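Local structure of NAD-dependent aldehyde dehydrogenase (Sinorhizobium meliloti, 3U4J) at residues A69-F74 against N240-A245. The protein probably oxidises aldehydes to carboxylic acids with NAD or NADP as electron acceptor, as a tetrameric member of the aldehyde dehydrogenase family. Residues are numbered along the deposited sequence; the frame is centred on the assembly and turned at random.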
ATOM      1  N   ALA A  69      18.592 -27.303  12.770  1.00 10.21           N
ATOM      2  CA  ALA A  69      19.356 -26.732  11.628  1.00 10.45           C
ATOM      3  C   ALA A  69      18.714 -25.419  11.147  1.00 10.48           C
ATOM      4  O   ALA A  69      19.408 -24.451  10.870  1.00 10.34           O
ATOM      5  CB  ALA A  69      19.448 -27.713  10.499  1.00 10.55           C
ATOM      6  N   ALA A  70      17.385 -25.388  11.093  1.00  9.81           N
ATOM      7  CA  ALA A  70      16.655 -24.161  10.728  1.00  9.81           C
ATOM      8  C   ALA A  70      16.867 -23.092  11.769  1.00  9.41           C
ATOM      9  O   ALA A  70      17.020 -21.932  11.441  1.00  8.99           O
ATOM     10  CB  ALA A  70      15.159 -24.451  10.580  1.00  7.84           C
ATOM     11  N   ARG A  71      16.833 -23.494  13.039  1.00 10.09           N
ATOM     12  CA  ARG A  71      17.119 -22.588  14.159  1.00 11.01           C
ATOM     13  C   ARG A  71      18.506 -21.927  14.032  1.00 10.38           C
ATOM     14  O   ARG A  71      18.650 -20.697  14.150  1.00 10.76           O
ATOM     15  CB  ARG A  71      16.976 -23.351  15.478  1.00 10.51           C
ATOM     16  CG  ARG A  71      16.844 -22.466  16.734  1.00 15.18           C
ATOM     17  CD  ARG A  71      15.459 -21.809  16.846  1.00 14.91           C
ATOM     18  NE  ARG A  71      15.534 -20.419  16.422  1.00 15.67           N
ATOM     19  CZ  ARG A  71      14.497 -19.618  16.222  1.00 16.40           C
ATOM     20  NH1 ARG A  71      13.256 -20.042  16.399  1.00 15.99           N
ATOM     21  NH2 ARG A  71      14.717 -18.375  15.830  1.00 16.56           N
ATOM     22  N   LYS A  72      19.517 -22.749  13.790  1.00 11.49           N
ATOM     23  CA  LYS A  72      20.887 -22.260  13.616  1.00 11.84           C
ATOM     24  C   LYS A  72      20.958 -21.377  12.373  1.00 11.00           C
ATOM     25  O   LYS A  72      21.517 -20.278  12.427  1.00 11.61           O
ATOM     26  CB  LYS A  72      21.859 -23.444  13.509  1.00 13.31           C
ATOM     27  CG  LYS A  72      23.341 -23.008  13.347  1.00 16.47           C
ATOM     28  CD  LYS A  72      24.334 -24.209  13.382  1.00 23.35           C
ATOM     29  CE  LYS A  72      23.931 -25.351  12.428  1.00 27.57           C
ATOM     30  NZ  LYS A  72      25.089 -26.216  11.982  1.00 31.85           N
ATOM     31  N   ALA A  73      20.338 -21.818  11.272  1.00 10.21           N
ATOM     32  CA  ALA A  73      20.340 -21.011  10.034  1.00  9.78           C
ATOM     33  C   ALA A  73      19.756 -19.623  10.244  1.00  8.76           C
ATOM     34  O   ALA A  73      20.279 -18.657   9.722  1.00 10.02           O
ATOM     35  CB  ALA A  73      19.614 -21.740   8.887  1.00  8.83           C
ATOM     36  N   PHE A  74      18.676 -19.534  11.013  1.00  9.38           N
ATOM     37  CA  PHE A  74      18.033 -18.268  11.299  1.00  9.91           C
ATOM     38  C   PHE A  74      18.777 -17.394  12.326  1.00 11.94           C
ATOM     39  O   PHE A  74      18.939 -16.172  12.119  1.00 11.01           O
ATOM     40  CB  PHE A  74      16.617 -18.480  11.807  1.00 10.08           C
ATOM     41  CG  PHE A  74      15.835 -17.203  11.870  1.00 12.15           C
ATOM     42  CD1 PHE A  74      15.709 -16.502  13.057  1.00 13.20           C
ATOM     43  CD2 PHE A  74      15.281 -16.665  10.706  1.00 11.18           C
ATOM     44  CE1 PHE A  74      15.008 -15.286  13.099  1.00 15.89           C
ATOM     45  CE2 PHE A  74      14.594 -15.469  10.737  1.00 13.70           C
ATOM     46  CZ  PHE A  74      14.456 -14.767  11.935  1.00 13.44           C
ATOM     47  N   ASN A 240      11.509 -24.431  19.421  1.00 15.30           N
ATOM     48  CA  ASN A 240      12.332 -23.719  18.462  1.00 15.01           C
ATOM     49  C   ASN A 240      11.617 -23.506  17.101  1.00 14.03           C
ATOM     50  O   ASN A 240      12.201 -22.966  16.181  1.00 13.12           O
ATOM     51  CB  ASN A 240      13.662 -24.457  18.228  1.00 14.98           C
ATOM     52  CG  ASN A 240      14.621 -24.341  19.388  1.00 17.28           C
ATOM     53  OD1 ASN A 240      14.712 -23.315  20.058  1.00 20.37           O
ATOM     54  ND2 ASN A 240      15.368 -25.405  19.616  1.00 21.41           N
ATOM     55  N   VAL A 241      10.372 -23.956  16.990  1.00 12.91           N
ATOM     56  CA  VAL A 241       9.527 -23.632  15.830  1.00 12.07           C
ATOM     57  C   VAL A 241       8.677 -22.396  16.154  1.00 12.00           C
ATOM     58  O   VAL A 241       8.088 -22.305  17.244  1.00 11.87           O
ATOM     59  CB  VAL A 241       8.640 -24.819  15.445  1.00 11.74           C
ATOM     60  CG1 VAL A 241       7.723 -24.422  14.266  1.00 11.39           C
ATOM     61  CG2 VAL A 241       9.510 -26.033  15.084  1.00 10.57           C
ATOM     62  N   ASP A 242       8.646 -21.433  15.232  1.00 11.32           N
ATOM     63  CA  ASP A 242       7.916 -20.167  15.429  1.00 12.02           C
ATOM     64  C   ASP A 242       6.514 -20.179  14.812  1.00 11.58           C
ATOM     65  O   ASP A 242       5.642 -19.445  15.234  1.00 12.45           O
ATOM     66  CB  ASP A 242       8.750 -18.999  14.891  1.00 11.07           C
ATOM     67  CG  ASP A 242      10.107 -18.898  15.604  1.00 15.32           C
ATOM     68  OD1 ASP A 242      11.169 -18.981  14.933  1.00 13.12           O
ATOM     69  OD2 ASP A 242      10.079 -18.790  16.859  1.00 13.03           O
HETATM   70  N   MSE A 243       6.308 -21.060  13.848  1.00 11.01           N
HETATM   71  CA  MSE A 243       5.081 -21.115  13.093  1.00 11.58           C
HETATM   72  C   MSE A 243       4.921 -22.453  12.426  1.00 10.83           C
HETATM   73  O   MSE A 243       5.900 -23.030  11.956  1.00 11.03           O
HETATM   74  CB  MSE A 243       5.119 -20.039  11.989  1.00 11.00           C
HETATM   75  CG  MSE A 243       3.878 -20.043  11.134  1.00 15.68           C
HETATM   76 SE   MSE A 243       3.869 -18.425   9.996  1.00 27.59          SE
HETATM   77  CE  MSE A 243       2.181 -18.872   9.050  1.00 17.68           C
ATOM     78  N   VAL A 244       3.684 -22.929  12.353  1.00 10.53           N
ATOM     79  CA  VAL A 244       3.345 -24.105  11.537  1.00 11.33           C
ATOM     80  C   VAL A 244       2.394 -23.688  10.431  1.00 10.84           C
ATOM     81  O   VAL A 244       1.370 -23.030  10.695  1.00 10.00           O
ATOM     82  CB  VAL A 244       2.620 -25.200  12.363  1.00 11.82           C
ATOM     83  CG1 VAL A 244       2.383 -26.423  11.510  1.00 13.29           C
ATOM     84  CG2 VAL A 244       3.472 -25.588  13.577  1.00 14.24           C
ATOM     85  N   ALA A 245       2.742 -24.056   9.207  1.00  9.64           N
ATOM     86  CA  ALA A 245       1.916 -23.783   8.036  1.00  9.40           C
ATOM     87  C   ALA A 245       1.478 -25.148   7.539  1.00  9.19           C
ATOM     88  O   ALA A 245       2.290 -25.883   6.982  1.00 10.28           O
ATOM     89  CB  ALA A 245       2.735 -23.081   6.967  1.00  9.41           C
TER
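Asn240, in the loop that leads into strand 243-247, meets Arg71 of helix 60-75 in two ways. Its side chain crosses the aliphatic part of the arginine at a slant, with Asn240 CB 3.5 Å from Arg71 CD and the amide carbon CG 3.9 Å from Arg71 CG; the amide and guanidinium planes are turned 62° apart, so the two groups do not stack. The backbone does the polar work: Arg71 NH1 donates to Asn240 O over 3.1 Å, reaching the oxygen from well above the carbonyl plane. Val241 turns its side chain away from the arginine and packs against Val67 of the same helix. Asp242 then faces Arg71, and its OD1 receives NH1 at 2.8 Å on the syn side but tilted out of the carboxylate plane, in a salt bridge with an N-H...O angle of 141°. The carboxylate stands nearly perpendicular to the guanidinium, at 79°, and of the guanidinium nitrogens only NH1 comes within bonding distance of OD1, so the contact is not a paired, side-on one. Bends at chi2 and chi3 swing the guanidinium round to bring NH1 within bonding distance of both oxygens. Beyond Asp242 the chain enters a mixed sheet, running parallel to strand 153-168, in the domain that in this family binds the coenzyme; Val164 N of that strand also donates to Asp242 OD1, while Arg71 NE is paired with Asp75 one helical turn on. Arg450 of a second subunit packs on Arg71. Replacing Arg71 with a leucine would probably leave Asn240 O without this donor and the Asp242 carboxylate without its cationic mate. With one nitrogen serving a main-chain carbonyl and a carboxylate that is itself fixed to the neighbouring strand, the contact is a polar link at the surface that joins helix 60-75 to the start of strand 243-247.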